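Local structure of nuclease (Salmonella phage SETP3, 4QBN) at residues Arg6-Ala11 with Pro34-Ile39; Glu13-Leu18 with Val44-Glu49; Leu25-Arg30 with Leu63-Arg68; Phe77-Gly80 with Gln84-Lys87. The protein probably acts as a magnesium-dependent, VRR-NUC-type nuclease that binds nucleic acids and hydrolyses their ester bonds. One frame throughout, in Å; residues are numbered along the deposited sequence.

Contact 1 of 4, residues Arg6-Ala11 with Pro34-Ile39; sequences RVQKYA and PDLLVI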
loop_
_atom_site.group_PDB
_atom_site.type_symbol
_atom_site.label_atom_id
_atom_site.label_comp_id
_atom_site.label_asym_id
_atom_site.label_seq_id
_atom_site.Cartn_x
_atom_site.Cartn_y
_atom_site.Cartn_z
ATOM N N ARG A 6 16.482 10.365 -9.474
ATOM C CA ARG A 6 16.912 9.544 -10.609
ATOM C C ARG A 6 16.770 8.050 -10.334
ATOM O O ARG A 6 16.357 7.281 -11.234
ATOM C CB ARG A 6 18.361 9.865 -10.990
ATOM C CG ARG A 6 18.440 11.099 -11.885
ATOM C CD ARG A 6 19.325 12.170 -11.326
ATOM N NE ARG A 6 20.669 11.717 -10.962
ATOM C CZ ARG A 6 21.585 12.520 -10.414
ATOM N NH1 ARG A 6 21.302 13.794 -10.167
ATOM N NH2 ARG A 6 22.793 12.051 -10.112
ATOM N N VAL A 7 17.138 7.624 -9.129
ATOM C CA VAL A 7 16.992 6.209 -8.780
ATOM C C VAL A 7 15.513 5.873 -8.745
ATOM O O VAL A 7 15.088 4.786 -9.137
ATOM C CB VAL A 7 17.628 5.884 -7.433
ATOM C CG1 VAL A 7 17.369 4.379 -7.017
ATOM C CG2 VAL A 7 19.145 6.205 -7.496
ATOM N N GLN A 8 14.705 6.778 -8.203
ATOM C CA GLN A 8 13.278 6.498 -8.126
ATOM C C GLN A 8 12.648 6.351 -9.525
ATOM O O GLN A 8 11.776 5.488 -9.761
ATOM C CB GLN A 8 12.583 7.614 -7.351
ATOM C CG GLN A 8 11.145 7.347 -7.124
ATOM C CD GLN A 8 10.587 8.358 -6.140
ATOM O OE1 GLN A 8 9.653 9.111 -6.461
ATOM N NE2 GLN A 8 11.188 8.413 -4.941
ATOM N N LYS A 9 13.059 7.207 -10.447
ATOM C CA LYS A 9 12.525 7.115 -11.792
ATOM C C LYS A 9 12.935 5.814 -12.476
ATOM O O LYS A 9 12.163 5.225 -13.235
ATOM C CB LYS A 9 12.988 8.290 -12.610
ATOM C CG LYS A 9 12.582 8.261 -14.078
ATOM C CD LYS A 9 12.993 9.605 -14.728
ATOM C CE LYS A 9 13.617 9.454 -16.121
ATOM N NZ LYS A 9 12.631 9.119 -17.193
ATOM N N TYR A 10 14.162 5.378 -12.249
ATOM C CA TYR A 10 14.627 4.130 -12.874
ATOM C C TYR A 10 13.866 2.958 -12.331
ATOM O O TYR A 10 13.456 2.027 -13.064
ATOM C CB TYR A 10 16.109 3.951 -12.578
ATOM C CG TYR A 10 16.701 2.694 -13.112
ATOM C CD1 TYR A 10 16.953 2.545 -14.462
ATOM C CD2 TYR A 10 17.049 1.665 -12.252
ATOM C CE1 TYR A 10 17.547 1.405 -14.954
ATOM C CE2 TYR A 10 17.650 0.495 -12.738
ATOM C CZ TYR A 10 17.879 0.380 -14.071
ATOM O OH TYR A 10 18.473 -0.780 -14.539
ATOM N N ALA A 11 13.671 2.985 -11.017
ATOM C CA ALA A 11 12.939 1.918 -10.386
ATOM C C ALA A 11 11.512 1.889 -10.975
ATOM O O ALA A 11 10.940 0.821 -11.306
ATOM C CB ALA A 11 12.897 2.103 -8.834
ATOM N N PRO A 34 6.481 4.070 3.049
ATOM C CA PRO A 34 7.480 3.781 1.997
ATOM C C PRO A 34 7.299 4.684 0.764
ATOM O O PRO A 34 6.177 5.048 0.400
ATOM C CB PRO A 34 7.150 2.315 1.620
ATOM C CG PRO A 34 6.699 1.718 2.985
ATOM C CD PRO A 34 5.893 2.856 3.648
ATOM N N ASP A 35 8.402 5.063 0.115
ATOM C CA ASP A 35 8.297 5.996 -1.028
ATOM C C ASP A 35 7.417 5.460 -2.143
ATOM O O ASP A 35 6.646 6.249 -2.769
ATOM C CB ASP A 35 9.684 6.311 -1.607
ATOM C CG ASP A 35 10.540 7.064 -0.636
ATOM O OD1 ASP A 35 9.972 8.018 -0.040
ATOM O OD2 ASP A 35 11.746 6.713 -0.468
ATOM N N LEU A 36 7.554 4.163 -2.464
ATOM C CA LEU A 36 6.807 3.604 -3.598
ATOM C C LEU A 36 5.951 2.425 -3.206
ATOM O O LEU A 36 6.391 1.553 -2.428
ATOM C CB LEU A 36 7.783 3.116 -4.690
ATOM C CG LEU A 36 8.682 4.161 -5.323
ATOM C CD1 LEU A 36 9.609 3.489 -6.340
ATOM C CD2 LEU A 36 7.812 5.214 -6.104
ATOM N N LEU A 37 4.719 2.373 -3.717
ATOM C CA LEU A 37 3.908 1.123 -3.661
ATOM C C LEU A 37 4.006 0.547 -5.067
ATOM O O LEU A 37 3.823 1.298 -6.043
ATOM C CB LEU A 37 2.451 1.513 -3.345
ATOM C CG LEU A 37 1.427 0.381 -3.585
ATOM C CD1 LEU A 37 1.654 -0.809 -2.624
ATOM C CD2 LEU A 37 0.027 0.998 -3.433
ATOM N N VAL A 38 4.308 -0.745 -5.164
ATOM C CA VAL A 38 4.533 -1.383 -6.451
ATOM C C VAL A 38 3.594 -2.566 -6.448
ATOM O O VAL A 38 3.688 -3.446 -5.583
ATOM C CB VAL A 38 5.988 -1.885 -6.611
ATOM C CG1 VAL A 38 6.203 -2.474 -7.983
ATOM C CG2 VAL A 38 6.963 -0.682 -6.432
ATOM N N ILE A 39 2.697 -2.599 -7.421
ATOM C CA ILE A 39 1.753 -3.745 -7.516
ATOM C C ILE A 39 2.149 -4.508 -8.770
ATOM O O ILE A 39 1.987 -3.964 -9.859
ATOM C CB ILE A 39 0.282 -3.284 -7.705
ATOM C CG1 ILE A 39 -0.160 -2.187 -6.713
ATOM C CG2 ILE A 39 -0.677 -4.542 -7.685
ATOM C CD1 ILE A 39 -0.394 -2.649 -5.393
#
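The start of strand 36-40, just after the P34-D35 pair, is covered on one sheet face by helix 3-17, and L36 is the residue through which the two elements meet. Its forked end is shared between two helix positions three residues apart. CD2 lies against the aliphatic part of Q8, 4.1 Å from Q8 CG, whereas CD1 is turned to the methyl of A11, with A11 CB 4.4 Å away. The chain of Q8 leaves the helix with CG opposite the backbone N (chi1 -175°) and stays extended, which carries its amide past L36 to D35, where Q8 NE2 lies 4.2 Å from D35 CB without a hydrogen bond.

D35 and L36 form a classic beta bulge, both facing V48 on the next strand. P34 and D35 match the first half of the PD-(D/E)xK nuclease signature, and the D35 backbone N is hydrogen-bonded to OE1 of E49, which by sequence matches the acidic residue of the second half. D35 OD2 accepts a hydrogen bond from V50 N, and a sulfate ion, probably from the crystallisation liquor, lies about 5 Å from the D35 side chain. L36 also packs on V22, and Q8 on K24, of strand 21-27.

Contact 2 of 4, residues Glu13-Leu18 with Val44-Glu49; sequences ERFEAL and VIWFVE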
loop_
_atom_site.group_PDB
_atom_site.type_symbol
_atom_site.label_atom_id
_atom_site.label_comp_id
_atom_site.label_asym_id
_atom_site.label_seq_id
_atom_site.Cartn_x
_atom_site.Cartn_y
_atom_site.Cartn_z
ATOM N N GLU A 13 10.448 2.864 -13.826
ATOM C CA GLU A 13 10.491 2.319 -15.194
ATOM C C GLU A 13 10.716 0.811 -15.300
ATOM O O GLU A 13 10.083 0.116 -16.113
ATOM C CB GLU A 13 11.567 3.072 -15.999
ATOM C CG GLU A 13 11.185 4.558 -16.229
ATOM C CD GLU A 13 12.289 5.390 -16.870
ATOM O OE1 GLU A 13 13.500 5.046 -16.706
ATOM O OE2 GLU A 13 11.940 6.418 -17.512
ATOM N N ARG A 14 11.622 0.295 -14.479
ATOM C CA ARG A 14 11.863 -1.155 -14.426
ATOM C C ARG A 14 10.628 -1.915 -13.968
ATOM O O ARG A 14 10.308 -2.959 -14.529
ATOM C CB ARG A 14 13.016 -1.467 -13.481
ATOM C CG ARG A 14 14.373 -0.931 -13.988
ATOM C CD ARG A 14 15.204 -1.914 -14.876
ATOM N NE ARG A 14 14.798 -3.343 -14.905
ATOM C CZ ARG A 14 15.525 -4.389 -14.471
ATOM N NH1 ARG A 14 16.720 -4.216 -13.919
ATOM N NH2 ARG A 14 15.050 -5.629 -14.589
ATOM N N PHE A 15 9.932 -1.420 -12.946
ATOM C CA PHE A 15 8.735 -2.099 -12.472
ATOM C C PHE A 15 7.605 -2.013 -13.468
ATOM O O PHE A 15 6.839 -2.956 -13.636
ATOM C CB PHE A 15 8.262 -1.480 -11.154
ATOM C CG PHE A 15 9.262 -1.632 -10.032
ATOM C CD1 PHE A 15 10.037 -2.768 -9.945
ATOM C CD2 PHE A 15 9.399 -0.625 -9.050
ATOM C CE1 PHE A 15 10.948 -2.929 -8.871
ATOM C CE2 PHE A 15 10.318 -0.774 -7.997
ATOM C CZ PHE A 15 11.090 -1.931 -7.928
ATOM N N GLU A 16 7.452 -0.864 -14.106
ATOM C CA GLU A 16 6.396 -0.758 -15.111
ATOM C C GLU A 16 6.660 -1.674 -16.314
ATOM O O GLU A 16 5.710 -2.189 -16.914
ATOM C CB GLU A 16 6.215 0.694 -15.545
ATOM C CG GLU A 16 5.524 1.545 -14.471
ATOM C CD GLU A 16 5.476 3.024 -14.849
ATOM O OE1 GLU A 16 6.192 3.392 -15.805
ATOM O OE2 GLU A 16 4.712 3.814 -14.223
ATOM N N ALA A 17 7.940 -1.930 -16.621
ATOM C CA ALA A 17 8.320 -2.878 -17.692
ATOM C C ALA A 17 7.972 -4.335 -17.396
ATOM O O ALA A 17 7.889 -5.149 -18.306
ATOM C CB ALA A 17 9.822 -2.764 -18.014
ATOM N N LEU A 18 7.774 -4.665 -16.128
ATOM C CA LEU A 18 7.331 -5.979 -15.696
ATOM C C LEU A 18 5.810 -6.062 -15.584
ATOM O O LEU A 18 5.289 -7.067 -15.108
ATOM C CB LEU A 18 7.905 -6.288 -14.307
ATOM C CG LEU A 18 9.451 -6.369 -14.255
ATOM C CD1 LEU A 18 9.897 -6.429 -12.793
ATOM C CD2 LEU A 18 9.947 -7.578 -15.018
ATOM N N VAL A 44 1.549 -9.676 -6.384
ATOM C CA VAL A 44 2.790 -9.390 -5.621
ATOM C C VAL A 44 2.845 -7.921 -5.219
ATOM O O VAL A 44 2.743 -7.029 -6.061
ATOM C CB VAL A 44 4.008 -9.798 -6.475
ATOM C CG1 VAL A 44 5.325 -9.317 -5.814
ATOM C CG2 VAL A 44 3.971 -11.276 -6.579
ATOM N N ILE A 45 2.972 -7.637 -3.910
ATOM C CA ILE A 45 2.912 -6.228 -3.504
ATOM C C ILE A 45 4.267 -5.882 -2.872
ATOM O O ILE A 45 4.658 -6.571 -1.929
ATOM C CB ILE A 45 1.865 -6.042 -2.407
ATOM C CG1 ILE A 45 0.487 -6.597 -2.809
ATOM C CG2 ILE A 45 1.732 -4.552 -2.030
ATOM C CD1 ILE A 45 -0.093 -5.884 -3.990
ATOM N N TRP A 46 4.939 -4.852 -3.352
ATOM C CA TRP A 46 6.252 -4.461 -2.760
ATOM C C TRP A 46 6.123 -3.036 -2.303
ATOM O O TRP A 46 5.487 -2.214 -2.981
ATOM C CB TRP A 46 7.379 -4.508 -3.796
ATOM C CG TRP A 46 7.874 -5.913 -4.182
ATOM C CD1 TRP A 46 7.370 -7.112 -3.775
ATOM C CD2 TRP A 46 8.933 -6.195 -5.080
ATOM N NE1 TRP A 46 8.112 -8.172 -4.331
ATOM C CE2 TRP A 46 9.085 -7.614 -5.134
ATOM C CE3 TRP A 46 9.820 -5.364 -5.818
ATOM C CZ2 TRP A 46 10.095 -8.250 -5.892
ATOM C CZ3 TRP A 46 10.845 -6.012 -6.579
ATOM C CH2 TRP A 46 10.955 -7.426 -6.606
ATOM N N PHE A 47 6.773 -2.740 -1.196
ATOM C CA PHE A 47 6.869 -1.363 -0.739
ATOM C C PHE A 47 8.334 -1.047 -0.858
ATOM O O PHE A 47 9.161 -1.768 -0.328
ATOM C CB PHE A 47 6.432 -1.304 0.733
ATOM C CG PHE A 47 4.970 -1.655 0.896
ATOM C CD1 PHE A 47 4.009 -0.648 0.730
ATOM C CD2 PHE A 47 4.580 -2.936 1.197
ATOM C CE1 PHE A 47 2.661 -0.966 0.846
ATOM C CE2 PHE A 47 3.224 -3.286 1.318
ATOM C CZ PHE A 47 2.252 -2.259 1.144
ATOM N N VAL A 48 8.654 0.022 -1.546
ATOM C CA VAL A 48 10.072 0.298 -1.832
ATOM C C VAL A 48 10.473 1.693 -1.359
ATOM O O VAL A 48 9.849 2.686 -1.727
ATOM C CB VAL A 48 10.350 0.162 -3.353
ATOM C CG1 VAL A 48 11.835 0.536 -3.636
ATOM C CG2 VAL A 48 10.086 -1.284 -3.755
ATOM N N GLU A 49 11.549 1.779 -0.555
ATOM C CA GLU A 49 12.004 3.055 -0.073
ATOM C C GLU A 49 13.220 3.416 -0.916
ATOM O O GLU A 49 14.039 2.560 -1.132
ATOM C CB GLU A 49 12.414 2.918 1.400
ATOM C CG GLU A 49 12.975 4.225 1.955
ATOM C CD GLU A 49 11.878 5.268 2.360
ATOM O OE1 GLU A 49 10.665 4.969 2.224
ATOM O OE2 GLU A 49 12.235 6.408 2.767
#
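One residue before F15, whose ring meets W46 and V48, R14 sends NH1 to OD1 of D86 in a salt bridge. The same D86 oxygen is hydrogen-bonded to the hydroxyl of Y10, so two groups of helix 3-17 grip one carboxylate oxygen of helix 82-92 beside, but not as part of, a contact that is itself wholly apolar.

The contact itself is made by the F15 ring, which reaches from the helix to the sheet with two of its outer corners. CE1 touches the six-membered ring of the indole, 3.8 Å from W46 CZ3, and CE2 sits 4.3 Å from V48 CG2. The planes of the phenyl and indole rings are almost perpendicular (89°), but the approach is oblique and fits neither a stack nor an edge-to-face pair; the centroids of the F15 ring and the six-membered ring of W46 are 5.9 Å apart. CG of F15 lies opposite its carbonyl carbon (chi1 -63°), which directs the ring at the strand.

Strand 44-50 is an inner strand of the four-stranded mixed sheet of the PD-(D/E)xK core, and W46 and V48 project from its helix-covered face. V38 and I89 also pack on F15, while the indole meets F77 edge-to-face and has L88 and Y92 beside it. The intervening residues I45 and F47 belong to the other face, where they pack on A74 and L37 of the second subunit respectively.

Contact 3 of 4, residues Leu25-Arg30 with Leu63-Arg68; sequences LSYEGR and LREHER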
loop_
_atom_site.group_PDB
_atom_site.type_symbol
_atom_site.label_atom_id
_atom_site.label_comp_id
_atom_site.label_asym_id
_atom_site.label_seq_id
_atom_site.Cartn_x
_atom_site.Cartn_y
_atom_site.Cartn_z
ATOM N N LEU A 25 3.563 6.976 -2.391
ATOM C CA LEU A 25 2.702 6.776 -1.237
ATOM C C LEU A 25 2.911 7.806 -0.199
ATOM O O LEU A 25 4.024 8.316 -0.025
ATOM C CB LEU A 25 3.020 5.389 -0.648
ATOM C CG LEU A 25 1.897 4.566 -0.142
ATOM C CD1 LEU A 25 0.891 4.444 -1.261
ATOM C CD2 LEU A 25 2.525 3.235 0.257
ATOM N N SER A 26 1.849 8.136 0.530
ATOM C CA SER A 26 1.966 9.006 1.707
ATOM C C SER A 26 0.855 8.536 2.665
ATOM O O SER A 26 -0.018 7.740 2.271
ATOM C CB SER A 26 1.809 10.480 1.327
ATOM O OG SER A 26 2.399 11.314 2.306
ATOM N N TYR A 27 0.916 8.918 3.934
ATOM C CA TYR A 27 -0.162 8.563 4.837
ATOM C C TYR A 27 -0.910 9.811 5.148
ATOM O O TYR A 27 -0.288 10.864 5.230
ATOM C CB TYR A 27 0.367 8.037 6.152
ATOM C CG TYR A 27 1.066 6.708 6.108
ATOM C CD1 TYR A 27 0.691 5.708 5.220
ATOM C CD2 TYR A 27 2.106 6.449 6.993
ATOM C CE1 TYR A 27 1.351 4.458 5.222
ATOM C CE2 TYR A 27 2.750 5.231 6.994
ATOM C CZ TYR A 27 2.375 4.247 6.124
ATOM O OH TYR A 27 3.010 3.007 6.145
ATOM N N GLU A 28 -2.201 9.703 5.428
ATOM C CA GLU A 28 -2.911 10.860 5.974
ATOM C C GLU A 28 -2.654 10.953 7.468
ATOM O O GLU A 28 -2.962 10.022 8.238
ATOM C CB GLU A 28 -4.422 10.787 5.705
ATOM C CG GLU A 28 -4.807 10.865 4.240
ATOM C CD GLU A 28 -6.323 11.044 4.034
ATOM O OE1 GLU A 28 -7.058 11.140 5.053
ATOM O OE2 GLU A 28 -6.771 11.116 2.860
ATOM N N GLY A 29 -2.053 12.074 7.871
ATOM C CA GLY A 29 -1.792 12.379 9.259
ATOM C C GLY A 29 -0.728 11.533 9.935
ATOM O O GLY A 29 -0.744 11.372 11.141
ATOM N N ARG A 30 0.219 11.002 9.178
ATOM C CA ARG A 30 1.247 10.179 9.783
ATOM C C ARG A 30 2.439 10.241 8.840
ATOM O O ARG A 30 2.247 10.327 7.632
ATOM C CB ARG A 30 0.742 8.709 9.870
ATOM C CG ARG A 30 1.560 7.789 10.757
ATOM C CD ARG A 30 1.073 6.328 10.728
ATOM N NE ARG A 30 -0.169 6.085 11.477
ATOM C CZ ARG A 30 -0.236 5.763 12.776
ATOM N NH1 ARG A 30 0.879 5.661 13.515
ATOM N NH2 ARG A 30 -1.430 5.547 13.344
ATOM N N LEU A 63 12.617 3.278 9.729
ATOM C CA LEU A 63 13.041 1.914 10.048
ATOM C C LEU A 63 12.000 1.174 10.909
ATOM O O LEU A 63 11.809 -0.027 10.729
ATOM C CB LEU A 63 14.414 1.898 10.765
ATOM C CG LEU A 63 15.603 2.230 9.838
ATOM C CD1 LEU A 63 16.938 2.346 10.589
ATOM C CD2 LEU A 63 15.711 1.195 8.684
ATOM N N ARG A 64 11.405 1.864 11.893
ATOM C CA ARG A 64 10.435 1.183 12.762
ATOM C C ARG A 64 9.235 0.846 11.947
ATOM O O ARG A 64 8.690 -0.256 12.107
ATOM C CB ARG A 64 10.045 2.001 14.041
ATOM C CG ARG A 64 9.528 3.415 13.842
ATOM C CD ARG A 64 9.075 4.111 15.208
ATOM N NE ARG A 64 8.613 5.505 15.041
ATOM C CZ ARG A 64 7.481 6.015 15.524
ATOM N NH1 ARG A 64 6.646 5.289 16.236
ATOM N NH2 ARG A 64 7.182 7.269 15.284
ATOM N N GLU A 65 8.829 1.754 11.051
ATOM C CA GLU A 65 7.669 1.438 10.175
ATOM C C GLU A 65 7.966 0.220 9.260
ATOM O O GLU A 65 7.147 -0.717 9.121
ATOM C CB GLU A 65 7.309 2.675 9.338
ATOM C CG GLU A 65 6.031 2.470 8.476
ATOM C CD GLU A 65 4.720 2.568 9.301
ATOM O OE1 GLU A 65 4.783 2.661 10.565
ATOM O OE2 GLU A 65 3.605 2.629 8.681
ATOM N N HIS A 66 9.173 0.152 8.702
ATOM C CA HIS A 66 9.504 -1.036 7.862
ATOM C C HIS A 66 9.420 -2.288 8.687
ATOM O O HIS A 66 8.964 -3.345 8.230
ATOM C CB HIS A 66 10.944 -0.935 7.311
ATOM C CG HIS A 66 11.153 0.233 6.422
ATOM N ND1 HIS A 66 12.410 0.612 5.984
ATOM C CD2 HIS A 66 10.275 1.123 5.903
ATOM C CE1 HIS A 66 12.290 1.694 5.229
ATOM N NE2 HIS A 66 11.007 2.021 5.152
ATOM N N GLU A 67 9.868 -2.206 9.930
ATOM C CA GLU A 67 9.814 -3.444 10.718
ATOM C C GLU A 67 8.382 -3.835 11.111
ATOM O O GLU A 67 8.119 -5.013 11.237
ATOM C CB GLU A 67 10.765 -3.442 11.905
ATOM C CG GLU A 67 12.255 -3.810 11.499
ATOM C CD GLU A 67 12.506 -5.260 10.944
ATOM O OE1 GLU A 67 12.892 -6.154 11.710
ATOM O OE2 GLU A 67 12.415 -5.502 9.745
ATOM N N ARG A 68 7.483 -2.874 11.365
ATOM C CA ARG A 68 6.064 -3.185 11.619
ATOM C C ARG A 68 5.461 -3.923 10.431
ATOM O O ARG A 68 4.620 -4.858 10.594
ATOM C CB ARG A 68 5.233 -1.896 11.852
ATOM C CG ARG A 68 5.627 -1.099 13.086
ATOM C CD ARG A 68 4.602 0.068 13.295
ATOM N NE ARG A 68 4.969 0.908 14.442
ATOM C CZ ARG A 68 5.552 2.110 14.339
ATOM N NH1 ARG A 68 5.820 2.664 13.136
ATOM N NH2 ARG A 68 5.854 2.759 15.438
#
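The tight part of this contact is a single short hydrogen bond: the hydroxyl of Y27 donates to E65, with Y27 OH 2.6 Å from E65 OE2. It uses the anti lone pair of that oxygen, on the side away from OE1. The carboxylate oxygen also lies close to the ring, 3.2 Å from Y27 CE2, with the ring and carboxylate planes turned 65° apart. Strand and helix side chains come at each other from opposite directions. The glutamate chain starts opposite its backbone N and then bends at chi2 (77°), bringing its carboxylate round to the tyrosine.

The second oxygen is held from within helix 60-71. R68, less than one turn on, forms a salt bridge in which R68 NH1 is 2.8 Å from E65 OE1, entering nearly along the C-O axis with an N-H...O angle of 135°. In the PD-(D/E)xK fold seen here, this helix packs on the opposite face of the sheet from helix 3-17. Y27 lies on strand 21-27, an edge strand within its own chain, and packs against A33 and P34. That strand pairs antiparallel with a strand of the second subunit, whose R23 forms a salt bridge with E65 OE2. The salt bridges from R68 and this R23 would be expected to favour the ionised carboxylate.

The side of R30 and R64 is looser, and both residues are solvent-exposed. R30 NH1 stays 5.7 Å from E65 OE1, too far for a salt bridge; R30 instead packs on R23 of the second subunit.

Contact 4 of 4, residues Phe77-Gly80 with Gln84-Lys87; sequences FVVG and QVDK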
loop_
_atom_site.group_PDB
_atom_site.type_symbol
_atom_site.label_atom_id
_atom_site.label_comp_id
_atom_site.label_asym_id
_atom_site.label_seq_id
_atom_site.Cartn_x
_atom_site.Cartn_y
_atom_site.Cartn_z
ATOM N N PHE A 77 11.519 -3.038 0.812
ATOM C CA PHE A 77 12.918 -3.062 0.318
ATOM C C PHE A 77 13.437 -1.678 0.283
ATOM O O PHE A 77 12.680 -0.770 0.098
ATOM C CB PHE A 77 12.955 -3.610 -1.109
ATOM C CG PHE A 77 12.419 -5.000 -1.189
ATOM C CD1 PHE A 77 13.093 -6.056 -0.575
ATOM C CD2 PHE A 77 11.214 -5.252 -1.836
ATOM C CE1 PHE A 77 12.591 -7.358 -0.611
ATOM C CE2 PHE A 77 10.734 -6.559 -1.904
ATOM C CZ PHE A 77 11.421 -7.599 -1.290
ATOM N N VAL A 78 14.755 -1.511 0.474
ATOM C CA VAL A 78 15.361 -0.167 0.400
ATOM C C VAL A 78 16.406 -0.192 -0.703
ATOM O O VAL A 78 17.204 -1.137 -0.767
ATOM C CB VAL A 78 16.090 0.180 1.710
ATOM C CG1 VAL A 78 16.689 1.598 1.585
ATOM C CG2 VAL A 78 15.095 0.081 2.906
ATOM N N VAL A 79 16.368 0.780 -1.613
ATOM C CA VAL A 79 17.355 0.789 -2.696
ATOM C C VAL A 79 17.954 2.163 -2.800
ATOM O O VAL A 79 17.312 3.147 -2.523
ATOM C CB VAL A 79 16.746 0.379 -4.053
ATOM C CG1 VAL A 79 16.252 -1.110 -4.012
ATOM C CG2 VAL A 79 15.645 1.332 -4.445
ATOM N N GLY A 80 19.208 2.238 -3.169
ATOM C CA GLY A 80 19.823 3.549 -3.206
ATOM C C GLY A 80 20.736 3.738 -4.370
ATOM O O GLY A 80 21.580 4.640 -4.384
ATOM N N GLN A 84 21.324 -1.488 -7.105
ATOM C CA GLN A 84 20.465 -2.106 -6.112
ATOM C C GLN A 84 19.091 -2.381 -6.657
ATOM O O GLN A 84 18.443 -3.323 -6.235
ATOM C CB GLN A 84 20.378 -1.280 -4.818
ATOM C CG GLN A 84 21.700 -1.436 -4.012
ATOM C CD GLN A 84 21.700 -0.684 -2.704
ATOM O OE1 GLN A 84 20.945 0.250 -2.522
ATOM N NE2 GLN A 84 22.605 -1.057 -1.801
ATOM N N VAL A 85 18.595 -1.523 -7.554
ATOM C CA VAL A 85 17.299 -1.802 -8.165
ATOM C C VAL A 85 17.389 -3.088 -8.988
ATOM O O VAL A 85 16.517 -3.989 -8.940
ATOM C CB VAL A 85 16.859 -0.620 -9.085
ATOM C CG1 VAL A 85 15.623 -0.979 -9.927
ATOM C CG2 VAL A 85 16.562 0.618 -8.231
ATOM N N ASP A 86 18.441 -3.170 -9.774
ATOM C CA ASP A 86 18.667 -4.359 -10.618
ATOM C C ASP A 86 18.796 -5.654 -9.784
ATOM O O ASP A 86 18.186 -6.680 -10.140
ATOM C CB ASP A 86 19.915 -4.171 -11.475
ATOM C CG ASP A 86 19.761 -3.049 -12.516
ATOM O OD1 ASP A 86 18.619 -2.786 -12.996
ATOM O OD2 ASP A 86 20.796 -2.431 -12.856
ATOM N N LYS A 87 19.527 -5.592 -8.662
ATOM C CA LYS A 87 19.692 -6.780 -7.784
ATOM C C LYS A 87 18.427 -7.158 -7.105
ATOM O O LYS A 87 18.182 -8.324 -6.868
ATOM C CB LYS A 87 20.741 -6.573 -6.718
ATOM C CG LYS A 87 22.088 -6.605 -7.244
ATOM C CD LYS A 87 23.037 -6.352 -6.100
ATOM C CE LYS A 87 24.444 -6.312 -6.601
ATOM N NZ LYS A 87 25.423 -6.124 -5.493
#
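Q84 packs on V79 and is hydrogen-bonded to G80, joining the end of strand 75-79 to the first turn of helix 82-92. The G80 backbone N donates to the side-chain amide of Q84, with G80 N 2.7 Å from Q84 OE1. The donor lies in the carbonyl plane, at a C=O...N angle of 158°, but the N-H itself is bent at 135°. Q84 reaches it with CG opposite the carbonyl carbon (chi1 -75°) and the chain extended beyond. Next to this bond, V79 CG1 rests 3.8 Å from the backbone oxygen, O, of Q84. The other methyl points to the next helix residue, with V79 CG2 4.0 Å from V85 CG2.

Around this first shell, the Q84 backbone N is hydrogen-bonded to the hydroxyl oxygen of S81, near the start of the helix. V79 is held in the sheet by backbone bonds to E49 and K51, residues that match the (D/E)xK half of the nuclease signature, and its side chain packs on V48, V50 and L88. V85 lies against V7, Y10 and A11 of helix 3-17.

At G80, where strand 75-79 has ended, a side-chain amide thus supplies the acceptor for a buried backbone N-H, tying the tight strand-to-helix connection with a neutral polar bond beside an apolar valine pair.

Overall arrangement
Contacts 1 and 2, with centres about 7 Å apart, place successive parts of helix 3-17 over the two inner strands, which are joined by backbone hydrogen bonds pairing L36 with V48 and V38 with W46. Contact 4, its centre about 10 Å from that of contact 1, joins helix 82-92 to strand 75-79, and its V85 packs on V7, Y10 and A11 of helix 3-17. Contact 3 belongs to the other face, its centre about 18 Å from that of contact 2, at the subunit interface; backbone pairing of D35 with L25 links its strand to contact 1. The signature residues D35 and E49 fall in contacts 1 and 2, and the nearby sulfate may mark the probable active-site pocket.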